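Local coordinates for protein GCN5-related N-acetyltransferase (Kribbella flavida, PDB 4H89) that probably transfers an acyl group, as expected of a GCN5-related N-acetyltransferase, although its substrate is not established, at residues Phe146-Val152 and Gly165-Arg171; His88-Phe94 and Phe122-Asn128; Ala32-Ala37 and Phe156-Thr160; Pro58-Thr63 and Ser75-Pro80. All coordinates share one frame. Residues are numbered along the deposited sequence.

Contact 1 of 4, residues Phe146-Val152 and Gly165-Arg171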
loop_
_atom_site.group_PDB
_atom_site.type_symbol
_atom_site.label_atom_id
_atom_site.label_comp_id
_atom_site.label_asym_id
_atom_site.label_seq_id
_atom_site.Cartn_x
_atom_site.Cartn_y
_atom_site.Cartn_z
ATOM N N PHE A 146 8.390 12.458 12.066
ATOM C CA PHE A 146 7.837 12.201 10.738
ATOM C C PHE A 146 7.489 13.494 10.044
ATOM O O PHE A 146 7.107 14.457 10.684
ATOM C CB PHE A 146 6.563 11.348 10.828
ATOM C CG PHE A 146 6.792 9.912 11.190
ATOM C CD1 PHE A 146 6.934 9.544 12.504
ATOM C CD2 PHE A 146 6.750 8.939 10.224
ATOM C CE1 PHE A 146 7.181 8.234 12.832
ATOM C CE2 PHE A 146 7.003 7.619 10.551
ATOM C CZ PHE A 146 7.167 7.260 11.853
ATOM N N ARG A 147 7.611 13.500 8.730
ATOM C CA ARG A 147 7.150 14.620 7.933
ATOM C C ARG A 147 6.232 14.167 6.837
ATOM O O ARG A 147 6.286 13.014 6.370
ATOM C CB ARG A 147 8.304 15.408 7.311
ATOM C CG ARG A 147 9.044 14.710 6.181
ATOM C CD ARG A 147 9.999 15.643 5.401
ATOM N NE ARG A 147 10.881 14.905 4.477
ATOM C CZ ARG A 147 10.872 15.020 3.151
ATOM N NH1 ARG A 147 11.715 14.285 2.406
ATOM N NH2 ARG A 147 10.039 15.871 2.564
ATOM N N VAL A 148 5.393 15.097 6.384
ATOM C CA VAL A 148 4.533 14.847 5.257
ATOM C C VAL A 148 5.372 14.970 3.958
ATOM O O VAL A 148 5.965 16.002 3.687
ATOM C CB VAL A 148 3.376 15.819 5.226
ATOM C CG1 VAL A 148 2.509 15.607 3.972
ATOM C CG2 VAL A 148 2.516 15.636 6.473
ATOM N N ILE A 149 5.447 13.869 3.194
ATOM C CA ILE A 149 6.128 13.775 1.880
ATOM C C ILE A 149 5.245 14.391 0.800
ATOM O O ILE A 149 5.704 14.957 -0.166
ATOM C CB ILE A 149 6.391 12.217 1.555
ATOM C CG1 ILE A 149 7.412 11.636 2.506
ATOM C CG2 ILE A 149 6.702 11.928 0.104
ATOM C CD1 ILE A 149 8.723 12.370 2.437
ATOM N N GLY A 150 3.949 14.200 0.962
ATOM C CA GLY A 150 2.958 14.719 0.034
ATOM C C GLY A 150 1.568 14.261 0.488
ATOM O O GLY A 150 1.446 13.453 1.418
ATOM N N THR A 151 0.533 14.810 -0.129
ATOM C CA THR A 151 -0.841 14.503 0.234
ATOM C C THR A 151 -1.634 14.201 -1.022
ATOM O O THR A 151 -1.627 14.984 -1.980
ATOM C CB THR A 151 -1.472 15.691 0.972
ATOM O OG1 THR A 151 -0.636 16.069 2.074
ATOM C CG2 THR A 151 -2.885 15.308 1.465
ATOM N N VAL A 152 -2.260 13.036 -1.046
ATOM C CA VAL A 152 -3.134 12.670 -2.140
ATOM C C VAL A 152 -4.497 13.319 -1.863
ATOM O O VAL A 152 -5.126 13.008 -0.848
ATOM C CB VAL A 152 -3.276 11.147 -2.295
ATOM C CG1 VAL A 152 -4.147 10.836 -3.499
ATOM C CG2 VAL A 152 -1.904 10.437 -2.397
ATOM N N GLY A 165 -7.809 14.634 2.198
ATOM C CA GLY A 165 -6.536 14.060 1.757
ATOM C C GLY A 165 -6.005 12.947 2.628
ATOM O O GLY A 165 -6.313 12.831 3.798
ATOM N N LEU A 166 -5.129 12.146 1.995
ATOM C CA LEU A 166 -4.325 11.163 2.685
ATOM C C LEU A 166 -2.838 11.551 2.571
ATOM O O LEU A 166 -2.303 11.563 1.467
ATOM C CB LEU A 166 -4.562 9.767 2.097
ATOM C CG LEU A 166 -5.918 9.103 2.376
ATOM C CD1 LEU A 166 -5.966 7.766 1.648
ATOM C CD2 LEU A 166 -6.154 8.927 3.889
ATOM N N HIS A 167 -2.201 11.866 3.697
ATOM C CA HIS A 167 -0.797 12.183 3.710
ATOM C C HIS A 167 -0.002 10.889 3.566
ATOM O O HIS A 167 -0.373 9.862 4.157
ATOM C CB HIS A 167 -0.378 12.761 5.042
ATOM C CG HIS A 167 -0.983 14.050 5.434
ATOM N ND1 HIS A 167 -1.086 15.171 4.656
ATOM C CD2 HIS A 167 -1.458 14.377 6.653
ATOM C CE1 HIS A 167 -1.618 16.138 5.396
ATOM N NE2 HIS A 167 -1.853 15.669 6.605
ATOM N N VAL A 168 1.144 10.990 2.897
ATOM C CA VAL A 168 2.193 9.994 3.013
ATOM C C VAL A 168 3.229 10.617 3.936
ATOM O O VAL A 168 3.631 11.743 3.700
ATOM C CB VAL A 168 2.820 9.716 1.629
ATOM C CG1 VAL A 168 3.971 8.707 1.770
ATOM C CG2 VAL A 168 1.721 9.208 0.690
HETATM N N MSE A 169 3.616 9.922 4.996
HETATM C CA MSE A 169 4.533 10.450 5.983
HETATM C C MSE A 169 5.764 9.557 6.073
HETATM O O MSE A 169 5.703 8.361 5.807
HETATM C CB MSE A 169 3.922 10.584 7.345
HETATM C CG MSE A 169 2.669 11.463 7.295
HETATM SE SE MSE A 169 1.937 12.013 9.004
HETATM C CE MSE A 169 3.205 13.339 9.623
ATOM N N HIS A 170 6.890 10.152 6.442
ATOM C CA HIS A 170 8.169 9.459 6.413
ATOM C C HIS A 170 9.096 9.992 7.472
ATOM O O HIS A 170 9.070 11.174 7.811
ATOM C CB HIS A 170 8.785 9.678 5.043
ATOM C CG HIS A 170 10.178 9.147 4.879
ATOM N ND1 HIS A 170 11.278 9.937 5.086
ATOM C CD2 HIS A 170 10.655 7.927 4.509
ATOM C CE1 HIS A 170 12.367 9.245 4.840
ATOM N NE2 HIS A 170 12.014 8.037 4.464
ATOM N N ARG A 171 9.932 9.105 8.009
ATOM C CA ARG A 171 10.970 9.455 8.997
ATOM C C ARG A 171 12.209 8.641 8.628
ATOM O O ARG A 171 12.086 7.424 8.478
ATOM C CB ARG A 171 10.478 8.992 10.379
ATOM C CG ARG A 171 11.329 9.429 11.541
ATOM C CD ARG A 171 10.896 8.704 12.786
ATOM N NE ARG A 171 11.359 9.335 14.014
ATOM C CZ ARG A 171 12.591 9.266 14.477
ATOM N NH1 ARG A 171 13.570 8.679 13.795
ATOM N NH2 ARG A 171 12.846 9.798 15.638
#

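Contact 2 of 4, residues His88-Phe94 and Phe122-Asn128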
loop_
_atom_site.group_PDB
_atom_site.type_symbol
_atom_site.label_atom_id
_atom_site.label_comp_id
_atom_site.label_asym_id
_atom_site.label_seq_id
_atom_site.Cartn_x
_atom_site.Cartn_y
_atom_site.Cartn_z
ATOM N N HIS A 88 13.771 -2.334 3.397
ATOM C CA HIS A 88 14.522 -1.535 4.336
ATOM C C HIS A 88 13.739 -0.339 4.899
ATOM O O HIS A 88 14.241 0.374 5.764
ATOM C CB HIS A 88 15.815 -1.022 3.675
ATOM C CG HIS A 88 15.563 -0.222 2.462
ATOM N ND1 HIS A 88 15.166 -0.794 1.275
ATOM C CD2 HIS A 88 15.539 1.110 2.280
ATOM C CE1 HIS A 88 14.945 0.157 0.389
ATOM N NE2 HIS A 88 15.168 1.326 0.984
ATOM N N VAL A 89 12.503 -0.177 4.419
ATOM C CA VAL A 89 11.619 0.838 4.947
ATOM C C VAL A 89 10.526 0.101 5.747
ATOM O O VAL A 89 9.835 -0.744 5.186
ATOM C CB VAL A 89 10.972 1.665 3.828
ATOM C CG1 VAL A 89 10.076 2.739 4.411
ATOM C CG2 VAL A 89 12.011 2.301 2.926
ATOM N N ALA A 90 10.400 0.428 7.031
ATOM C CA ALA A 90 9.361 -0.148 7.877
ATOM C C ALA A 90 8.088 0.666 7.753
ATOM O O ALA A 90 8.088 1.792 7.284
ATOM C CB ALA A 90 9.837 -0.068 9.326
ATOM N N SER A 91 6.993 0.059 8.199
ATOM C CA SER A 91 5.750 0.802 8.440
ATOM C C SER A 91 5.097 0.236 9.661
ATOM O O SER A 91 5.581 -0.721 10.272
ATOM C CB SER A 91 4.862 0.671 7.225
ATOM O OG SER A 91 3.701 1.517 7.323
ATOM N N ALA A 92 4.007 0.868 10.062
ATOM C CA ALA A 92 3.308 0.462 11.239
ATOM C C ALA A 92 1.911 1.034 11.220
ATOM O O ALA A 92 1.611 1.998 10.515
ATOM C CB ALA A 92 4.041 0.957 12.487
ATOM N N SER A 93 1.063 0.415 12.028
ATOM C CA SER A 93 -0.282 0.867 12.336
ATOM C C SER A 93 -0.506 0.856 13.842
ATOM O O SER A 93 0.102 0.076 14.543
ATOM C CB SER A 93 -1.310 -0.079 11.678
ATOM O OG SER A 93 -1.155 -0.121 10.275
ATOM N N PHE A 94 -1.398 1.751 14.289
ATOM C CA PHE A 94 -1.660 1.964 15.706
ATOM C C PHE A 94 -3.140 2.000 15.992
ATOM O O PHE A 94 -3.908 2.584 15.216
ATOM C CB PHE A 94 -1.040 3.306 16.172
ATOM C CG PHE A 94 0.426 3.376 15.904
ATOM C CD1 PHE A 94 1.329 2.882 16.821
ATOM C CD2 PHE A 94 0.920 3.856 14.702
ATOM C CE1 PHE A 94 2.690 2.856 16.539
ATOM C CE2 PHE A 94 2.279 3.829 14.424
ATOM C CZ PHE A 94 3.168 3.372 15.350
ATOM N N PHE A 122 16.291 -1.190 10.058
ATOM C CA PHE A 122 15.611 -0.472 8.995
ATOM C C PHE A 122 16.303 0.875 8.794
ATOM O O PHE A 122 16.909 1.445 9.710
ATOM C CB PHE A 122 14.128 -0.280 9.356
ATOM C CG PHE A 122 13.284 -1.545 9.298
ATOM C CD1 PHE A 122 12.733 -1.975 8.125
ATOM C CD2 PHE A 122 13.102 -2.294 10.427
ATOM C CE1 PHE A 122 11.903 -3.087 8.069
ATOM C CE2 PHE A 122 12.246 -3.396 10.409
ATOM C CZ PHE A 122 11.673 -3.823 9.222
ATOM N N ARG A 123 16.129 1.417 7.595
ATOM C CA ARG A 123 16.694 2.717 7.207
ATOM C C ARG A 123 15.698 3.882 7.302
ATOM O O ARG A 123 16.104 5.033 7.313
ATOM C CB ARG A 123 17.228 2.666 5.797
ATOM C CG ARG A 123 18.500 1.889 5.700
ATOM C CD ARG A 123 18.941 1.653 4.270
ATOM N NE ARG A 123 20.379 1.427 4.143
ATOM C CZ ARG A 123 20.993 0.288 4.442
ATOM N NH1 ARG A 123 22.256 0.222 4.170
ATOM N NH2 ARG A 123 20.374 -0.794 5.000
ATOM N N ALA A 124 14.404 3.584 7.403
ATOM C CA ALA A 124 13.360 4.593 7.440
ATOM C C ALA A 124 12.057 3.922 7.828
ATOM O O ALA A 124 11.968 2.714 7.874
ATOM C CB ALA A 124 13.238 5.269 6.088
ATOM N N ILE A 125 11.087 4.781 8.096
ATOM C CA ILE A 125 9.711 4.382 8.371
ATOM C C ILE A 125 8.782 5.227 7.502
ATOM O O ILE A 125 8.973 6.422 7.355
ATOM C CB ILE A 125 9.313 4.616 9.835
ATOM C CG1 ILE A 125 10.318 3.998 10.793
ATOM C CG2 ILE A 125 7.937 4.036 10.136
ATOM C CD1 ILE A 125 10.225 4.478 12.235
ATOM N N GLN A 126 7.770 4.597 6.930
ATOM C CA GLN A 126 6.802 5.274 6.081
ATOM C C GLN A 126 5.400 4.914 6.556
ATOM O O GLN A 126 5.117 3.738 6.814
ATOM C CB GLN A 126 6.998 4.795 4.637
ATOM C CG GLN A 126 6.041 5.347 3.620
ATOM C CD GLN A 126 6.401 4.963 2.229
ATOM O OE1 GLN A 126 7.593 4.735 1.895
ATOM N NE2 GLN A 126 5.403 4.921 1.373
ATOM N N PHE A 127 4.521 5.919 6.632
ATOM C CA PHE A 127 3.073 5.703 6.812
ATOM C C PHE A 127 2.429 6.076 5.475
ATOM O O PHE A 127 2.547 7.207 5.028
ATOM C CB PHE A 127 2.503 6.580 7.956
ATOM C CG PHE A 127 3.092 6.303 9.297
ATOM C CD1 PHE A 127 3.718 5.081 9.622
ATOM C CD2 PHE A 127 3.092 7.291 10.255
ATOM C CE1 PHE A 127 4.218 4.844 10.908
ATOM C CE2 PHE A 127 3.559 7.086 11.531
ATOM C CZ PHE A 127 4.155 5.863 11.865
ATOM N N ASN A 128 1.745 5.116 4.854
ATOM C CA ASN A 128 1.259 5.306 3.513
ATOM C C ASN A 128 0.059 6.215 3.395
ATOM O O ASN A 128 -0.161 6.800 2.336
ATOM C CB ASN A 128 0.928 3.944 2.922
ATOM C CG ASN A 128 2.108 3.051 2.991
ATOM O OD1 ASN A 128 3.150 3.392 2.402
ATOM N ND2 ASN A 128 2.036 1.999 3.859
HETATM O O HOH W 1 0.983 2.839 6.918
#

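Contact 3 of 4, residues Ala32-Ala37 and Phe156-Thr160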
loop_
_atom_site.group_PDB
_atom_site.type_symbol
_atom_site.label_atom_id
_atom_site.label_comp_id
_atom_site.label_asym_id
_atom_site.label_seq_id
_atom_site.Cartn_x
_atom_site.Cartn_y
_atom_site.Cartn_z
ATOM N N ALA A 32 -16.185 4.082 13.192
ATOM C CA ALA A 32 -16.079 5.540 13.219
ATOM C C ALA A 32 -15.745 6.060 11.831
ATOM O O ALA A 32 -16.273 7.094 11.401
ATOM C CB ALA A 32 -15.052 5.979 14.258
ATOM N N GLY A 33 -14.904 5.345 11.100
ATOM C CA GLY A 33 -14.621 5.699 9.705
ATOM C C GLY A 33 -13.842 7.005 9.560
ATOM O O GLY A 33 -13.960 7.683 8.543
ATOM N N GLU A 34 -13.061 7.369 10.572
ATOM C CA GLU A 34 -12.393 8.648 10.589
ATOM C C GLU A 34 -10.873 8.588 10.394
ATOM O O GLU A 34 -10.268 9.614 10.136
ATOM C CB GLU A 34 -12.726 9.382 11.903
ATOM C CG GLU A 34 -14.210 9.742 11.969
ATOM C CD GLU A 34 -14.669 10.323 13.285
ATOM O OE1 GLU A 34 -14.175 9.925 14.353
ATOM O OE2 GLU A 34 -15.570 11.188 13.230
ATOM N N THR A 35 -10.236 7.398 10.489
ATOM C CA THR A 35 -8.784 7.304 10.580
ATOM C C THR A 35 -8.049 6.309 9.679
ATOM O O THR A 35 -6.878 6.498 9.404
ATOM C CB THR A 35 -8.342 7.049 12.003
ATOM O OG1 THR A 35 -8.826 5.791 12.401
ATOM C CG2 THR A 35 -8.876 8.145 12.944
ATOM N N TYR A 36 -8.695 5.241 9.260
ATOM C CA TYR A 36 -8.031 4.170 8.488
ATOM C C TYR A 36 -9.122 3.599 7.549
ATOM O O TYR A 36 -10.293 3.554 7.909
ATOM C CB TYR A 36 -7.485 3.045 9.415
ATOM C CG TYR A 36 -6.126 3.241 10.181
ATOM C CD1 TYR A 36 -4.905 3.277 9.517
ATOM C CD2 TYR A 36 -6.083 3.309 11.583
ATOM C CE1 TYR A 36 -3.684 3.425 10.213
ATOM C CE2 TYR A 36 -4.876 3.435 12.285
ATOM C CZ TYR A 36 -3.657 3.514 11.603
ATOM O OH TYR A 36 -2.419 3.652 12.317
ATOM N N ALA A 37 -8.754 3.226 6.330
ATOM C CA ALA A 37 -9.637 2.552 5.379
ATOM C C ALA A 37 -9.469 1.027 5.461
ATOM O O ALA A 37 -8.452 0.489 5.038
ATOM C CB ALA A 37 -9.348 3.038 3.961
ATOM N N PHE A 156 -9.992 10.127 0.752
ATOM C CA PHE A 156 -10.657 9.439 1.860
ATOM C C PHE A 156 -11.969 10.141 2.120
ATOM O O PHE A 156 -11.988 11.355 2.278
ATOM C CB PHE A 156 -9.761 9.527 3.121
ATOM C CG PHE A 156 -10.281 8.763 4.323
ATOM C CD1 PHE A 156 -11.162 9.365 5.213
ATOM C CD2 PHE A 156 -9.885 7.470 4.580
ATOM C CE1 PHE A 156 -11.599 8.660 6.315
ATOM C CE2 PHE A 156 -10.306 6.779 5.684
ATOM C CZ PHE A 156 -11.167 7.371 6.551
ATOM N N HIS A 157 -13.087 9.408 2.138
ATOM C CA HIS A 157 -14.409 10.006 2.458
ATOM C C HIS A 157 -14.642 9.985 3.966
ATOM O O HIS A 157 -14.782 8.942 4.578
ATOM C CB HIS A 157 -15.545 9.286 1.740
ATOM C CG HIS A 157 -16.829 10.029 1.904
ATOM N ND1 HIS A 157 -17.739 9.749 2.887
ATOM C CD2 HIS A 157 -17.282 11.127 1.275
ATOM C CE1 HIS A 157 -18.703 10.654 2.868
ATOM N NE2 HIS A 157 -18.467 11.491 1.879
ATOM N N HIS A 158 -14.598 11.154 4.583
ATOM C CA HIS A 158 -14.778 11.320 5.994
ATOM C C HIS A 158 -16.266 11.574 6.256
ATOM O O HIS A 158 -16.885 12.335 5.518
ATOM C CB HIS A 158 -13.919 12.502 6.447
ATOM C CG HIS A 158 -13.869 12.705 7.923
ATOM N ND1 HIS A 158 -14.907 13.241 8.648
ATOM C CD2 HIS A 158 -12.890 12.425 8.820
ATOM C CE1 HIS A 158 -14.575 13.264 9.926
ATOM N NE2 HIS A 158 -13.347 12.780 10.064
ATOM N N PRO A 159 -16.812 10.981 7.309
ATOM C CA PRO A 159 -18.258 11.125 7.536
ATOM C C PRO A 159 -18.780 12.536 7.844
ATOM O O PRO A 159 -19.992 12.800 7.670
ATOM C CB PRO A 159 -18.526 10.172 8.712
ATOM C CG PRO A 159 -17.297 9.429 8.985
ATOM C CD PRO A 159 -16.177 10.085 8.288
ATOM N N THR A 160 -17.911 13.422 8.310
ATOM C CA THR A 160 -18.286 14.796 8.564
ATOM C C THR A 160 -17.646 15.763 7.543
ATOM O O THR A 160 -18.288 16.701 7.087
ATOM C CB THR A 160 -17.810 15.232 9.987
ATOM O OG1 THR A 160 -18.312 14.327 10.961
ATOM C CG2 THR A 160 -18.217 16.633 10.297
HETATM O O HOH W 2 -15.465 7.090 6.484
HETATM O O HOH W 3 -17.344 11.947 11.623
#

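Contact 4 of 4, residues Pro58-Thr63 and Ser75-Pro80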
loop_
_atom_site.group_PDB
_atom_site.type_symbol
_atom_site.label_atom_id
_atom_site.label_comp_id
_atom_site.label_asym_id
_atom_site.label_seq_id
_atom_site.Cartn_x
_atom_site.Cartn_y
_atom_site.Cartn_z
ATOM N N PRO A 58 8.553 -11.854 8.230
ATOM C CA PRO A 58 9.820 -11.142 8.048
ATOM C C PRO A 58 9.857 -9.854 8.839
ATOM O O PRO A 58 9.081 -8.957 8.501
ATOM C CB PRO A 58 9.801 -10.766 6.547
ATOM C CG PRO A 58 8.330 -10.591 6.244
ATOM C CD PRO A 58 7.681 -11.713 7.039
ATOM N N GLN A 59 10.736 -9.751 9.844
ATOM C CA GLN A 59 11.032 -8.464 10.492
ATOM C C GLN A 59 9.754 -7.710 10.817
ATOM O O GLN A 59 9.517 -6.614 10.323
ATOM C CB GLN A 59 11.931 -7.621 9.591
ATOM C CG GLN A 59 13.342 -8.176 9.440
ATOM C CD GLN A 59 14.349 -7.068 9.440
ATOM O OE1 GLN A 59 14.477 -6.360 8.459
ATOM N NE2 GLN A 59 15.066 -6.897 10.559
ATOM N N SER A 60 8.940 -8.343 11.636
ATOM C CA SER A 60 7.608 -7.838 11.977
ATOM C C SER A 60 7.356 -8.088 13.436
ATOM O O SER A 60 7.967 -8.943 14.037
ATOM C CB SER A 60 6.570 -8.588 11.142
ATOM O OG SER A 60 6.711 -8.282 9.745
ATOM N N ARG A 61 6.415 -7.316 13.999
ATOM C CA ARG A 61 6.140 -7.391 15.423
ATOM C C ARG A 61 4.796 -6.775 15.714
ATOM O O ARG A 61 4.375 -5.865 14.999
ATOM C CB ARG A 61 7.271 -6.682 16.193
ATOM C CG ARG A 61 7.113 -6.547 17.714
ATOM C CD ARG A 61 8.442 -6.041 18.274
ATOM N NE ARG A 61 8.393 -5.808 19.707
ATOM C CZ ARG A 61 8.435 -4.622 20.296
ATOM N NH1 ARG A 61 8.497 -3.525 19.583
ATOM N NH2 ARG A 61 8.398 -4.586 21.590
ATOM N N THR A 62 4.130 -7.297 16.746
ATOM C CA THR A 62 2.903 -6.675 17.272
ATOM C C THR A 62 3.107 -6.453 18.742
ATOM O O THR A 62 3.598 -7.337 19.453
ATOM C CB THR A 62 1.698 -7.564 16.998
ATOM O OG1 THR A 62 1.632 -7.851 15.603
ATOM C CG2 THR A 62 0.390 -6.944 17.488
ATOM N N THR A 63 2.723 -5.265 19.210
ATOM C CA THR A 63 2.832 -4.881 20.603
ATOM C C THR A 63 1.485 -4.504 21.186
ATOM O O THR A 63 0.547 -4.217 20.436
ATOM C CB THR A 63 3.756 -3.677 20.785
ATOM O OG1 THR A 63 3.215 -2.570 20.079
ATOM C CG2 THR A 63 5.145 -3.990 20.266
ATOM N N SER A 75 -2.585 -0.977 20.798
ATOM C CA SER A 75 -1.744 -1.972 20.158
ATOM C C SER A 75 -1.116 -1.376 18.917
ATOM O O SER A 75 -1.651 -0.436 18.306
ATOM C CB SER A 75 -2.607 -3.203 19.827
ATOM O OG SER A 75 -1.849 -4.240 19.236
ATOM N N ALA A 76 0.034 -1.917 18.504
ATOM C CA ALA A 76 0.693 -1.491 17.279
ATOM C C ALA A 76 1.160 -2.743 16.539
ATOM O O ALA A 76 1.499 -3.752 17.154
ATOM C CB ALA A 76 1.883 -0.609 17.548
ATOM N N ASN A 77 1.241 -2.640 15.229
ATOM C CA ASN A 77 1.983 -3.642 14.525
ATOM C C ASN A 77 2.891 -2.945 13.526
ATOM O O ASN A 77 2.648 -1.806 13.108
ATOM C CB ASN A 77 1.091 -4.707 13.904
ATOM C CG ASN A 77 0.387 -4.217 12.689
ATOM O OD1 ASN A 77 0.492 -3.022 12.337
ATOM N ND2 ASN A 77 -0.284 -5.084 12.037
HETATM N N MSE A 78 3.986 -3.626 13.210
HETATM C CA MSE A 78 5.116 -3.053 12.496
HETATM C C MSE A 78 5.712 -4.137 11.627
HETATM O O MSE A 78 5.740 -5.314 11.997
HETATM C CB MSE A 78 6.097 -2.406 13.500
HETATM C CG MSE A 78 6.704 -3.431 14.495
HETATM SE SE MSE A 78 7.033 -2.606 16.248
HETATM C CE MSE A 78 5.322 -2.444 16.730
ATOM N N TYR A 79 6.253 -3.731 10.476
ATOM C CA TYR A 79 6.579 -4.714 9.437
ATOM C C TYR A 79 7.319 -3.970 8.318
ATOM O O TYR A 79 7.236 -2.761 8.250
ATOM C CB TYR A 79 5.252 -5.348 8.872
ATOM C CG TYR A 79 4.151 -4.319 8.711
ATOM C CD1 TYR A 79 4.049 -3.500 7.594
ATOM C CD2 TYR A 79 3.231 -4.141 9.709
ATOM C CE1 TYR A 79 3.067 -2.491 7.504
ATOM C CE2 TYR A 79 2.250 -3.171 9.637
ATOM C CZ TYR A 79 2.161 -2.348 8.557
ATOM O OH TYR A 79 1.165 -1.386 8.552
ATOM N N PRO A 80 7.935 -4.679 7.385
ATOM C CA PRO A 80 8.481 -3.981 6.221
ATOM C C PRO A 80 7.355 -3.392 5.368
ATOM O O PRO A 80 6.320 -4.065 5.125
ATOM C CB PRO A 80 9.262 -5.082 5.462
ATOM C CG PRO A 80 9.456 -6.176 6.489
ATOM C CD PRO A 80 8.235 -6.108 7.344
#

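Contact 1 of 4, residues Phe146-Val152 and Gly165-Arg171
Six backbone hydrogen bonds lace these antiparallel strands together. Arg-147 N to His-170 O and His-170 N to Arg-147 O (both 2.9 Å) close one ring, Val-152 N to Leu-166 O (2.9 Å) and Leu-166 N to Val-152 O (3.0 Å) another. Between them lies a beta bulge: Ile-149 N reaches Val-168 O at 2.8 Å, whereas Val-168 N binds Gly-150 O at 2.9 Å, so two residues face one. Ile-149 takes the bulge's helical backbone angles, and extended Gly-150 restores the pairing. Thr-151 OG1 and His-167 ND1, 2.8 Å apart, add a side-chain hydrogen bond on a non-hydrogen-bonded pair. Val-148 CG2 sits over the His-167 ring, 4.0 Å from its centroid, and Arg-171 CB over that of Phe-146 at 3.7 Å. Selenomethionine Met-169 lies beside Phe-146 and Val-148. Backbone bonds thus hold the register through the bulge, while His-167 and Met-169, on the face of Val-148, meet helix 135-143, and Val-152 and His-170, on the other, meet the second subunit.

Contact 2 of 4, residues His88-Phe94 and Phe122-Asn128
Phe-122 lays its ring over Ala-90, whose CB stands 3.7 Å from the centroid of the Phe-122 ring, close to the normal, in a CH-pi contact; a methyl is small enough to let the ring settle this near. Ala-90 CB also meets Ile-125 CG1 at 4.3 Å, and Met-113 of helix 105-119 packs on both residues. The two strands run parallel here: Ala-90 donates from N to Ala-124 O (2.9 Å) and accepts at O from Gln-126 N (2.8 Å), while Arg-123 N reaches His-88 O at 2.8 Å. Beyond Ala-90 the strands splay, their short axes at 43°, and Ser-91 takes over with its side chain: OG donates to Gln-126 O at 2.7 Å and accepts a hydrogen bond from a water (3.0 Å from OG), which accepts in turn from Asn-128 N at 3.2 Å. A serine hydroxyl suits this widening gap. On the opposite face from Ser-91 OG, Phe-127 CZ touches the edge of the Phe-94 ring, 3.8 Å from its CE2. Parallel strands joined through helix 105-119 form a beta-alpha-beta unit, and their splaying is a hallmark of the GNAT fold; in relatives the pantetheine arm of acetyl-CoA inserts between the splayed strands, as is probable here.

Contact 3 of 4, residues Ala32-Ala37 and Phe156-Thr160
Water carries the polar link between the loop 32-37 and the segment 156-160. One molecule donates to both Gly-33 O (2.6 Å) and His-157 O (2.7 Å), satisfying two carbonyls that would otherwise face each other 4.2 Å apart, O to O. A second lies 2.5 Å from Glu-34 OE2, to which it donates, and 2.7 Å from Thr-160 OG1, so a carboxylate and a hydroxyl at the surface are joined indirectly. Within 156-160, Thr-160 N donates to His-158 ND1 at 3.0 Å, and His-161 N also bonds to that nitrogen. The chain leaves helix 19-32 through Gly-33, whose positive phi is easily adopted without a side chain. The contact sets the end of this helix of the GNAT fold against the connection between strands 147-155 and 164-172. The remaining contacts are van der Waals. Phe-156 points into the curve of the loop, its ring edge toward Gly-33 O (3.4 Å from CE1), with Ala-37 CB 4.2 Å from CE2 of the same ring. Rigid Pro-159 abuts the helix end, its CG 3.5 Å from Ala-32 O, its CD 3.3 Å from Gly-33 O. The methylene CG of Glu-34 comes within 3.7 Å of His-158 NE2.

Contact 4 of 4, residues Pro58-Thr63 and Ser75-Pro80
Arg-61 stretches out in a t, t, t side chain, which carries its guanidinium to Asp-13 and Asp-112, while its CB touches Met-78 CG at 3.7 Å. The selenomethionine Met-78, on the same face with chi1 p, curls its end toward strand 61-63 until its CE lies 3.9 Å from Thr-63 CG2; a flexible, apolar chain suits this buried position facing helix 105-119. With chi1 t, Ser-75 brings its OG to Thr-63 O (2.7 Å), a carbonyl that also accepts from Ala-76 N at 3.0 Å. The strands are the arms of a beta hairpin in the GNAT sheet, bonded further by the mutual N-to-O pair of Arg-61 and Met-78, both 2.9 Å, and by Thr-63 N to Ala-76 O at 2.8 Å. On the other face, the m rotamer of Thr-62 leaves OG1 3.6 Å from Asn-77 CB, its hydroxyl bonding to Thr-53. Ser-60, also m, turns OG onto Pro-58 O (2.8 Å), and Pro-80, which lacks an NH to donate, meets that carbonyl through CD at 3.2 Å.

Contacts 4, 2 and 1 lie across one mixed sheet. The hairpin of contact 4 adjoins strand 89-96 of contact 2, their centres about 10 Å apart, with Ser-91 N probably bonded to Tyr-79 O. Strand 124-131 then neighbours strand 164-172 of contact 1, about 12 Å from contact 2 between centres, where Phe-146 also packs on Phe-127. Along the chain these three contacts close in that order. Contact 3, about 22 Å from contact 2 and 24 Å from contact 4 between centres, spans the loop holding both, and its segments alternate with those of contact 1. Tyr-36 OH reaches Phe-94 N, tying its first segment to the sheet. Contacts 1, 2 and 3 also touch the second subunit, whereas contact 4 is touched by no other chain.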